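Local coordinates for protein BamaA.19900.a (PDB 6VZZ) that binds beta-D-glucopyranose and, as a glucokinase of the actin-like ATPase clan, probably phosphorylates glucose using ATP, at residues Glu17-Trp25 with Leu52-Gln63. Numbering follows the deposited sequence.
Sequences EVTQTLKQW and LARAEDHDTFLQ
W25 stacked on R54 and a cluster of aliphatic side chains around L62 hold the N-terminal helix 16-25 against one edge of the five-stranded mixed sheet, over the antiparallel hairpin of strands 47-54 and 62-68. R54 CD sits 3.4 Å from the centroid of the W25 five-membered ring in a CH-pi contact. The bend of R54 at its third torsion (chi3 -63°) turns the guanidinium over that same face, where it lies flat over the pyrrole end, planes 8° apart, as a cation-pi stack. T21 CG2 sits over the rim of the opposite face, while the six-membered ring turns its edge to the L52 carbonyl, W25 CH2 to L52 O at 3.8 Å, with L52 CB beside CZ3. One to two turns back toward the helix N-terminus, L62 spreads its two methyls: CD1 goes to V18 CG2, and L62 CD2 reaches L22 CD2 at 3.7 Å and meets T21 CG2 tip to tip. L22 also packs on L89 and L90 of helix 72-90. D57 fixes the guanidinium side-on, R54 NE to D57 OD2 at 3.1 Å and nearly straight (174°), R54 NH2 to D57 OD1 at 2.9 Å. OD2 also accepts the backbone N of R54, closing the turn. No hydrogen bond crosses between the segments, so dispersion and cation-pi attraction carry the contact, with the carboxylate probably setting the angle at which R54 meets the indole.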
# COMPACT_ATOMS: atom_id res chain seq x y z
N GLU A 17 30.43 -30.77 5.24
CA GLU A 17 30.72 -29.72 4.26
C GLU A 17 30.97 -28.38 4.94
O GLU A 17 31.89 -27.65 4.57
CB GLU A 17 29.56 -29.61 3.26
N VAL A 18 30.16 -28.06 5.95
CA VAL A 18 30.35 -26.81 6.70
C VAL A 18 31.65 -26.86 7.49
O VAL A 18 32.44 -25.90 7.49
CB VAL A 18 29.14 -26.56 7.62
CG1 VAL A 18 29.43 -25.43 8.59
CG2 VAL A 18 27.92 -26.27 6.78
N THR A 19 31.90 -27.97 8.19
CA THR A 19 33.14 -28.11 8.95
C THR A 19 34.36 -27.94 8.05
O THR A 19 35.27 -27.16 8.37
CB THR A 19 33.16 -29.46 9.65
OG1 THR A 19 32.36 -29.39 10.84
CG2 THR A 19 34.57 -29.84 10.02
N GLN A 20 34.40 -28.64 6.92
CA GLN A 20 35.55 -28.51 6.03
C GLN A 20 35.68 -27.08 5.50
O GLN A 20 36.80 -26.55 5.40
CB GLN A 20 35.46 -29.51 4.87
N THR A 21 34.56 -26.42 5.21
CA THR A 21 34.60 -25.08 4.65
C THR A 21 35.16 -24.07 5.64
O THR A 21 36.01 -23.23 5.29
CB THR A 21 33.22 -24.65 4.17
OG1 THR A 21 32.79 -25.51 3.11
CG2 THR A 21 33.24 -23.22 3.66
N LEU A 22 34.70 -24.11 6.89
CA LEU A 22 35.17 -23.15 7.88
C LEU A 22 36.66 -23.35 8.18
O LEU A 22 37.34 -22.38 8.55
CB LEU A 22 34.34 -23.26 9.16
CG LEU A 22 32.86 -22.97 8.91
CD1 LEU A 22 32.04 -23.26 10.15
CD2 LEU A 22 32.68 -21.52 8.46
N LYS A 23 37.18 -24.57 8.03
CA LYS A 23 38.62 -24.76 8.18
C LYS A 23 39.37 -24.02 7.08
O LYS A 23 40.41 -23.41 7.34
CB LYS A 23 38.98 -26.24 8.15
CG LYS A 23 38.40 -27.06 9.30
CD LYS A 23 39.01 -28.46 9.36
CE LYS A 23 38.18 -29.39 10.25
NZ LYS A 23 38.99 -30.52 10.75
N GLN A 24 38.85 -24.04 5.85
CA GLN A 24 39.49 -23.29 4.78
C GLN A 24 39.42 -21.79 5.03
O GLN A 24 40.37 -21.06 4.72
CB GLN A 24 38.84 -23.65 3.43
CG GLN A 24 39.12 -25.07 2.93
CD GLN A 24 38.35 -25.42 1.65
OE1 GLN A 24 37.13 -25.20 1.55
NE2 GLN A 24 39.05 -25.99 0.68
N TRP A 25 38.32 -21.31 5.61
CA TRP A 25 38.14 -19.87 5.80
C TRP A 25 39.15 -19.30 6.79
O TRP A 25 39.70 -18.21 6.56
CB TRP A 25 36.73 -19.58 6.30
CG TRP A 25 35.69 -19.54 5.23
CD1 TRP A 25 35.83 -19.97 3.94
CD2 TRP A 25 34.37 -19.03 5.34
NE1 TRP A 25 34.66 -19.76 3.25
CE2 TRP A 25 33.74 -19.19 4.09
CE3 TRP A 25 33.64 -18.46 6.39
CZ2 TRP A 25 32.42 -18.80 3.85
CZ3 TRP A 25 32.33 -18.07 6.16
CH2 TRP A 25 31.74 -18.24 4.89
N LEU A 52 26.50 -17.82 6.77
CA LEU A 52 27.67 -16.96 6.85
C LEU A 52 28.16 -16.64 5.45
O LEU A 52 28.00 -17.44 4.52
CB LEU A 52 28.80 -17.62 7.63
CG LEU A 52 28.45 -18.30 8.95
CD1 LEU A 52 29.69 -18.99 9.49
CD2 LEU A 52 27.89 -17.31 9.96
N ALA A 53 28.75 -15.46 5.30
CA ALA A 53 29.42 -15.09 4.07
C ALA A 53 30.60 -14.18 4.41
O ALA A 53 30.49 -13.32 5.28
CB ALA A 53 28.47 -14.39 3.09
N ARG A 54 31.72 -14.41 3.74
CA ARG A 54 32.88 -13.56 3.95
C ARG A 54 32.70 -12.25 3.21
O ARG A 54 31.79 -12.08 2.39
CB ARG A 54 34.16 -14.27 3.49
CG ARG A 54 34.49 -15.53 4.26
CD ARG A 54 35.60 -16.31 3.58
NE ARG A 54 35.18 -16.76 2.26
CZ ARG A 54 35.99 -17.32 1.37
NH1 ARG A 54 37.27 -17.50 1.66
NH2 ARG A 54 35.51 -17.69 0.18
N ALA A 55 33.60 -11.30 3.49
CA ALA A 55 33.54 -9.99 2.85
C ALA A 55 33.57 -10.09 1.33
O ALA A 55 32.90 -9.32 0.64
CB ALA A 55 34.69 -9.12 3.35
N GLU A 56 34.33 -11.05 0.79
CA GLU A 56 34.51 -11.16 -0.65
C GLU A 56 33.50 -12.09 -1.33
O GLU A 56 33.40 -12.06 -2.56
CB GLU A 56 35.93 -11.64 -0.98
CG GLU A 56 36.23 -13.06 -0.55
CD GLU A 56 36.86 -13.14 0.84
OE1 GLU A 56 36.48 -12.34 1.73
OE2 GLU A 56 37.74 -14.01 1.03
N ASP A 57 32.78 -12.91 -0.58
CA ASP A 57 31.68 -13.70 -1.13
C ASP A 57 30.52 -12.77 -1.43
O ASP A 57 29.75 -12.41 -0.53
CB ASP A 57 31.25 -14.79 -0.15
CG ASP A 57 32.37 -15.72 0.22
OD1 ASP A 57 33.30 -15.92 -0.60
OD2 ASP A 57 32.31 -16.27 1.35
N HIS A 58 30.36 -12.38 -2.68
CA HIS A 58 29.37 -11.35 -2.99
C HIS A 58 28.02 -11.90 -3.42
O HIS A 58 27.00 -11.24 -3.21
CB HIS A 58 29.91 -10.40 -4.06
CG HIS A 58 30.76 -9.30 -3.50
ND1 HIS A 58 31.97 -8.94 -4.05
CD2 HIS A 58 30.58 -8.50 -2.42
CE1 HIS A 58 32.50 -7.96 -3.34
NE2 HIS A 58 31.68 -7.67 -2.35
N ASP A 59 27.98 -13.09 -4.01
CA ASP A 59 26.73 -13.68 -4.47
C ASP A 59 26.51 -15.09 -3.93
O ASP A 59 25.62 -15.79 -4.41
CB ASP A 59 26.68 -13.69 -6.01
CG ASP A 59 27.98 -14.17 -6.62
OD1 ASP A 59 28.86 -14.61 -5.85
OD2 ASP A 59 28.12 -14.11 -7.86
N THR A 60 27.30 -15.51 -2.95
CA THR A 60 27.23 -16.86 -2.43
C THR A 60 27.27 -16.80 -0.91
O THR A 60 27.59 -15.77 -0.32
CB THR A 60 28.37 -17.71 -3.01
OG1 THR A 60 28.03 -19.10 -2.95
CG2 THR A 60 29.67 -17.47 -2.25
N PHE A 61 26.91 -17.91 -0.26
CA PHE A 61 27.04 -17.98 1.19
C PHE A 61 27.03 -19.44 1.62
O PHE A 61 26.77 -20.35 0.83
CB PHE A 61 25.93 -17.20 1.90
CG PHE A 61 24.54 -17.64 1.54
CD1 PHE A 61 24.00 -18.81 2.05
CD2 PHE A 61 23.76 -16.87 0.70
CE1 PHE A 61 22.72 -19.22 1.71
CE2 PHE A 61 22.47 -17.27 0.35
CZ PHE A 61 21.95 -18.45 0.86
N LEU A 62 27.30 -19.65 2.90
CA LEU A 62 27.39 -20.97 3.51
C LEU A 62 26.26 -21.12 4.52
O LEU A 62 26.25 -20.43 5.55
CB LEU A 62 28.76 -21.14 4.18
CG LEU A 62 28.94 -22.43 4.98
CD1 LEU A 62 29.07 -23.61 4.02
CD2 LEU A 62 30.14 -22.32 5.91
N GLN A 63 25.31 -22.00 4.24
CA GLN A 63 24.26 -22.27 5.22
C GLN A 63 24.81 -23.22 6.27
O GLN A 63 25.25 -24.33 5.93
CB GLN A 63 23.01 -22.86 4.56
CG GLN A 63 21.92 -23.21 5.60
CD GLN A 63 20.52 -23.31 5.00
OE1 GLN A 63 19.98 -22.31 4.52
NE2 GLN A 63 19.94 -24.51 5.03